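Local coordinates for protein alpha-glucosidase (Bacteroides thetaiotaomicron, PDB 5XFM) that hydrolyses glycosidic bonds as a calcium-binding family 97 glycoside hydrolase, acting as both a beta-L-arabinopyranosidase and an alpha-galactosidase, at residues A[299-304]-A[456-461]; A[492-497]-A[529-534]. The protein carries 1 engineered substitution. All coordinates share one frame; numbering follows the deposited sequence.

Contact 1 of 2, residues A[299-304]-A[456-461]; sequences WSWILW and ASENMV. With CA (calcium ion), chain E.
Ile302 and Val461 make the apolar part of this contact, with Ile302 CD1 3.6 Å from Val461 CG2 and the two side chains slanting past each other. CG1 of Ile302 stands anti to the backbone N (chi1 178°), and the terminal CD1 of Ile302 beyond it comes 3.5 Å from Glu458 CA. The same CG2 methyl of Val461 also lies 3.4 Å from Ile302 O, a carbonyl that is hydrogen-bonded to Gln305. Ser457 OG lies 3.7 Å from Ile302 CD1, but its polar partners are the carbonyls of Phe489 and Gly490.

The aromatic part belongs to Trp301. Glu458 OE1 lies 3.4 Å from Trp301 CH2, at the ring edge and near the ring plane; ring and carboxylate planes are 68° apart. The indole is held at its far side by a hydrogen bond from NE1 to Asp306.

The ionic part is the metal. Glu458 OE2 binds calcium at 2.6 Å, while Glu458 OE1 accepts a 2.7 Å hydrogen bond from water 1, itself a calcium ligand, so both carboxylate oxygens face the ion's shell. Glu174 and Glu452 also bind the ion. The arrangement is that of a calcium site shared between two parts of a family 97 enzyme: Glu452 and Glu458 come from the TIM-barrel part, Glu174 from the N-terminal part.

Contact 2 of 2, residues A[492-497]-A[529-534]; sequences CLLNKR and FALAPN. Engineered in segment 492-497: Leu493 (natural residue Phe).
Asn495 and Asn534 meet through their amides: Asn534 ND2 donates to Asn495 OD1 at 3.1 Å, with an N-H...O angle of 148°. The side chains cross at about a right angle, their amide planes 55° apart. Asn534 CG lies between its backbone N and carbonyl carbon (chi1 56°), on the branch that carries the amide to Asn495. Water 6 makes a second link, accepting from Asn495 ND2 and donating to Asn534 OD1.

Beside this polar end, Leu494 CD1 touches Leu531 CD2 at 3.6 Å, the two side chains lying side by side and pointing the same way. The engineered Leu493 reaches Ala530 CB with CD2, also at 3.6 Å, and Cys492 CB lies 3.9 Å from Phe529 CD2. Between the backbones, water 5 accepts from Leu494 N and donates to Ala530 O.

Farther out, Asn535 donates to Asn495 OD1, and Asp538 accepts from Asn534 ND2. Met544 packs on Leu494, and Met547 on Cys492 and Phe529. An alanine in place of Asn495 would probably leave Asn534 ND2 with Asp538 alone, Asn535 without this acceptor and water 6 without its ND2 donor. Two donors on Asn495 OD1 restrict its amide's rotation, and the Asp538 carboxylate would probably polarise that of Asn534.

How the contacts relate
Contacts 1 and 2 have centres 9 Å apart and follow one another along the chain, the first closing before the second opens. Leu303 of helix 300-304 joins them: Leu303 CD1 lies 3.2 Å from Ala530 O and 3.6 Å from Asn495 ND2, while Leu303 CD2 lies 3.6 Å from the engineered Leu493 CD2. From the other half of contact 1, Met460 CE reaches Leu493 CD1 at 3.7 Å. All of these are packing contacts. Contact 1 supplies one of the three glutamates that bind calcium, Glu458. The Ala530 side chain of contact 2 is about 14 Å from the ion, and contact 2 meets the metal-binding segment 456-461 through Met460, with Leu303 packing from segment 299-304.

Contact 1 of 2, residues A[299-304]-A[456-461]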
# COMPACT_ATOMS: atom_id res chain seq x y z
N TRP A 299 17.65 -4.17 -11.54
CA TRP A 299 17.07 -2.90 -11.94
C TRP A 299 18.17 -1.87 -12.10
O TRP A 299 18.68 -1.35 -11.10
CB TRP A 299 16.04 -2.46 -10.89
CG TRP A 299 15.31 -1.19 -11.19
CD1 TRP A 299 15.03 -0.67 -12.42
CD2 TRP A 299 14.71 -0.30 -10.24
NE1 TRP A 299 14.32 0.50 -12.30
CE2 TRP A 299 14.11 0.75 -10.96
CE3 TRP A 299 14.64 -0.28 -8.84
CZ2 TRP A 299 13.44 1.80 -10.34
CZ3 TRP A 299 13.99 0.77 -8.22
CH2 TRP A 299 13.39 1.79 -8.97
N SER A 300 18.58 -1.63 -13.34
CA SER A 300 19.73 -0.77 -13.62
C SER A 300 19.47 0.71 -13.31
O SER A 300 20.35 1.40 -12.80
CB SER A 300 20.18 -0.95 -15.08
OG SER A 300 19.36 -0.23 -16.00
N TRP A 301 18.27 1.19 -13.60
CA TRP A 301 18.00 2.62 -13.52
C TRP A 301 18.11 3.21 -12.11
O TRP A 301 18.42 4.38 -11.97
CB TRP A 301 16.61 2.95 -14.09
CG TRP A 301 16.28 4.40 -14.00
CD1 TRP A 301 16.54 5.37 -14.93
CD2 TRP A 301 15.64 5.07 -12.90
NE1 TRP A 301 16.10 6.59 -14.48
CE2 TRP A 301 15.55 6.43 -13.23
CE3 TRP A 301 15.15 4.64 -11.66
CZ2 TRP A 301 14.97 7.37 -12.38
CZ3 TRP A 301 14.58 5.57 -10.82
CH2 TRP A 301 14.49 6.92 -11.18
N ILE A 302 17.80 2.45 -11.07
CA ILE A 302 17.79 3.05 -9.73
C ILE A 302 19.17 3.64 -9.36
O ILE A 302 19.26 4.79 -8.93
CB ILE A 302 17.31 2.04 -8.65
CG1 ILE A 302 17.36 2.68 -7.26
CG2 ILE A 302 18.10 0.74 -8.68
CD1 ILE A 302 16.53 3.94 -7.14
N LEU A 303 20.24 2.89 -9.59
CA LEU A 303 21.58 3.35 -9.24
C LEU A 303 22.39 3.88 -10.42
O LEU A 303 23.29 4.70 -10.23
CB LEU A 303 22.35 2.22 -8.55
CG LEU A 303 22.00 2.03 -7.08
CD1 LEU A 303 22.76 0.84 -6.50
CD2 LEU A 303 22.33 3.29 -6.31
N TRP A 304 22.10 3.40 -11.63
CA TRP A 304 22.87 3.80 -12.80
C TRP A 304 22.10 4.80 -13.68
O TRP A 304 22.65 5.37 -14.62
CB TRP A 304 23.27 2.56 -13.61
CG TRP A 304 24.25 1.67 -12.91
CD1 TRP A 304 24.63 1.73 -11.59
CD2 TRP A 304 24.98 0.57 -13.48
NE1 TRP A 304 25.55 0.74 -11.31
CE2 TRP A 304 25.78 0.02 -12.46
CE3 TRP A 304 25.04 0.00 -14.76
CZ2 TRP A 304 26.63 -1.07 -12.67
CZ3 TRP A 304 25.87 -1.08 -14.97
CH2 TRP A 304 26.66 -1.60 -13.93
N ALA A 456 9.65 6.41 -2.77
CA ALA A 456 10.46 5.21 -2.95
C ALA A 456 11.95 5.51 -2.84
O ALA A 456 12.36 6.65 -2.65
CB ALA A 456 10.15 4.56 -4.29
N SER A 457 12.75 4.45 -2.95
CA SER A 457 14.20 4.53 -2.80
C SER A 457 14.85 5.49 -3.79
O SER A 457 15.96 5.97 -3.54
CB SER A 457 14.79 3.13 -2.93
OG SER A 457 14.65 2.64 -4.25
N GLU A 458 14.18 5.75 -4.91
CA GLU A 458 14.67 6.70 -5.91
C GLU A 458 14.97 8.06 -5.27
O GLU A 458 15.93 8.74 -5.64
CB GLU A 458 13.66 6.86 -7.07
CG GLU A 458 12.38 7.63 -6.71
CD GLU A 458 11.45 7.85 -7.89
OE1 GLU A 458 11.89 7.72 -9.06
OE2 GLU A 458 10.26 8.16 -7.65
N ASN A 459 14.16 8.44 -4.29
CA ASN A 459 14.33 9.73 -3.65
C ASN A 459 15.64 9.77 -2.88
O ASN A 459 16.30 10.82 -2.83
CB ASN A 459 13.13 10.04 -2.75
CG ASN A 459 11.83 10.17 -3.53
OD1 ASN A 459 10.94 9.32 -3.45
ND2 ASN A 459 11.72 11.25 -4.29
N MET A 460 16.05 8.64 -2.32
CA MET A 460 17.34 8.57 -1.64
C MET A 460 18.47 8.81 -2.64
O MET A 460 19.49 9.40 -2.30
CB MET A 460 17.53 7.23 -0.94
CG MET A 460 16.56 6.99 0.22
SD MET A 460 16.76 5.33 0.89
CE MET A 460 18.54 5.29 1.14
N VAL A 461 18.29 8.37 -3.88
CA VAL A 461 19.28 8.65 -4.92
C VAL A 461 19.24 10.14 -5.24
O VAL A 461 20.27 10.76 -5.49
CB VAL A 461 19.05 7.82 -6.20
CG1 VAL A 461 20.19 8.05 -7.19
CG2 VAL A 461 18.94 6.35 -5.87
CA CA E . 7.98 7.73 -8.79
O HOH W 1 9.94 9.11 -10.33
O HOH W 2 6.53 8.43 -10.51
O HOH W 3 8.38 10.18 -9.05
O HOH W 4 8.64 6.08 -10.43

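Contact 2 of 2, residues A[492-497]-A[529-534]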
# COMPACT_ATOMS: atom_id res chain seq x y z
N CYS A 492 16.74 -2.02 -0.33
CA CYS A 492 18.00 -2.76 -0.20
C CYS A 492 19.09 -2.16 -1.07
O CYS A 492 19.43 -2.70 -2.13
CB CYS A 492 17.83 -4.24 -0.53
SG CYS A 492 19.26 -5.23 0.01
N LEU A 493 19.62 -1.03 -0.62
CA LEU A 493 20.77 -0.41 -1.25
C LEU A 493 22.02 -0.85 -0.52
O LEU A 493 22.24 -0.48 0.64
CB LEU A 493 20.65 1.11 -1.24
CG LEU A 493 19.64 1.72 -2.22
CD1 LEU A 493 18.85 2.83 -1.58
CD2 LEU A 493 20.36 2.23 -3.46
N LEU A 494 22.85 -1.66 -1.17
CA LEU A 494 24.05 -2.16 -0.53
C LEU A 494 25.26 -1.32 -0.93
O LEU A 494 26.31 -1.38 -0.30
CB LEU A 494 24.26 -3.64 -0.86
CG LEU A 494 23.21 -4.53 -0.19
CD1 LEU A 494 23.43 -6.00 -0.49
CD2 LEU A 494 23.23 -4.31 1.32
N ASN A 495 25.09 -0.50 -1.97
CA ASN A 495 26.02 0.58 -2.27
C ASN A 495 26.14 1.55 -1.09
O ASN A 495 25.17 1.80 -0.39
CB ASN A 495 25.56 1.34 -3.52
CG ASN A 495 26.21 0.83 -4.79
OD1 ASN A 495 26.65 -0.32 -4.87
ND2 ASN A 495 26.24 1.68 -5.81
N LYS A 496 27.34 2.10 -0.87
CA LYS A 496 27.52 3.11 0.16
C LYS A 496 27.30 4.49 -0.41
O LYS A 496 26.88 5.42 0.29
CB LYS A 496 28.91 3.04 0.78
CG LYS A 496 29.21 1.78 1.55
CD LYS A 496 30.70 1.69 1.84
CE LYS A 496 31.06 0.39 2.53
NZ LYS A 496 30.65 0.44 3.96
N ARG A 497 27.60 4.64 -1.70
CA ARG A 497 27.37 5.89 -2.38
C ARG A 497 26.44 5.66 -3.55
O ARG A 497 26.66 4.77 -4.38
CB ARG A 497 28.70 6.50 -2.85
CG ARG A 497 29.64 6.84 -1.70
CD ARG A 497 29.05 7.89 -0.78
NE ARG A 497 28.80 9.15 -1.47
CZ ARG A 497 29.72 10.08 -1.70
NH1 ARG A 497 30.97 9.88 -1.29
NH2 ARG A 497 29.40 11.20 -2.33
N PHE A 529 14.90 -4.93 -6.32
CA PHE A 529 15.83 -4.36 -5.35
C PHE A 529 16.86 -3.46 -6.00
O PHE A 529 17.12 -3.57 -7.21
CB PHE A 529 16.54 -5.48 -4.57
CG PHE A 529 15.61 -6.30 -3.71
CD1 PHE A 529 15.46 -7.65 -3.95
CD2 PHE A 529 14.89 -5.71 -2.69
CE1 PHE A 529 14.61 -8.41 -3.17
CE2 PHE A 529 14.04 -6.45 -1.90
CZ PHE A 529 13.90 -7.81 -2.14
N ALA A 530 17.44 -2.57 -5.21
CA ALA A 530 18.41 -1.62 -5.74
C ALA A 530 19.85 -2.16 -5.68
O ALA A 530 20.78 -1.43 -5.36
CB ALA A 530 18.32 -0.32 -4.97
N LEU A 531 20.03 -3.43 -6.03
CA LEU A 531 21.36 -4.00 -6.12
C LEU A 531 22.04 -3.58 -7.42
O LEU A 531 21.38 -3.09 -8.34
CB LEU A 531 21.31 -5.52 -6.02
CG LEU A 531 20.79 -6.10 -4.71
CD1 LEU A 531 20.81 -7.62 -4.75
CD2 LEU A 531 21.59 -5.58 -3.54
N ALA A 532 23.35 -3.76 -7.49
CA ALA A 532 24.11 -3.50 -8.72
C ALA A 532 25.24 -4.53 -8.85
O ALA A 532 25.68 -5.09 -7.85
CB ALA A 532 24.65 -2.09 -8.71
N PRO A 533 25.69 -4.81 -10.08
CA PRO A 533 26.70 -5.85 -10.30
C PRO A 533 27.96 -5.70 -9.43
O PRO A 533 28.47 -6.70 -8.91
CB PRO A 533 27.06 -5.68 -11.78
CG PRO A 533 25.88 -5.04 -12.40
CD PRO A 533 25.17 -4.25 -11.35
N ASN A 534 28.42 -4.47 -9.26
CA ASN A 534 29.59 -4.20 -8.43
C ASN A 534 29.44 -4.69 -6.98
O ASN A 534 30.44 -4.86 -6.28
CB ASN A 534 29.91 -2.70 -8.45
CG ASN A 534 28.73 -1.86 -8.01
OD1 ASN A 534 27.80 -1.64 -8.79
ND2 ASN A 534 28.78 -1.36 -6.79
O HOH W 5 23.27 -1.88 -4.07
O HOH W 6 26.79 0.69 -8.67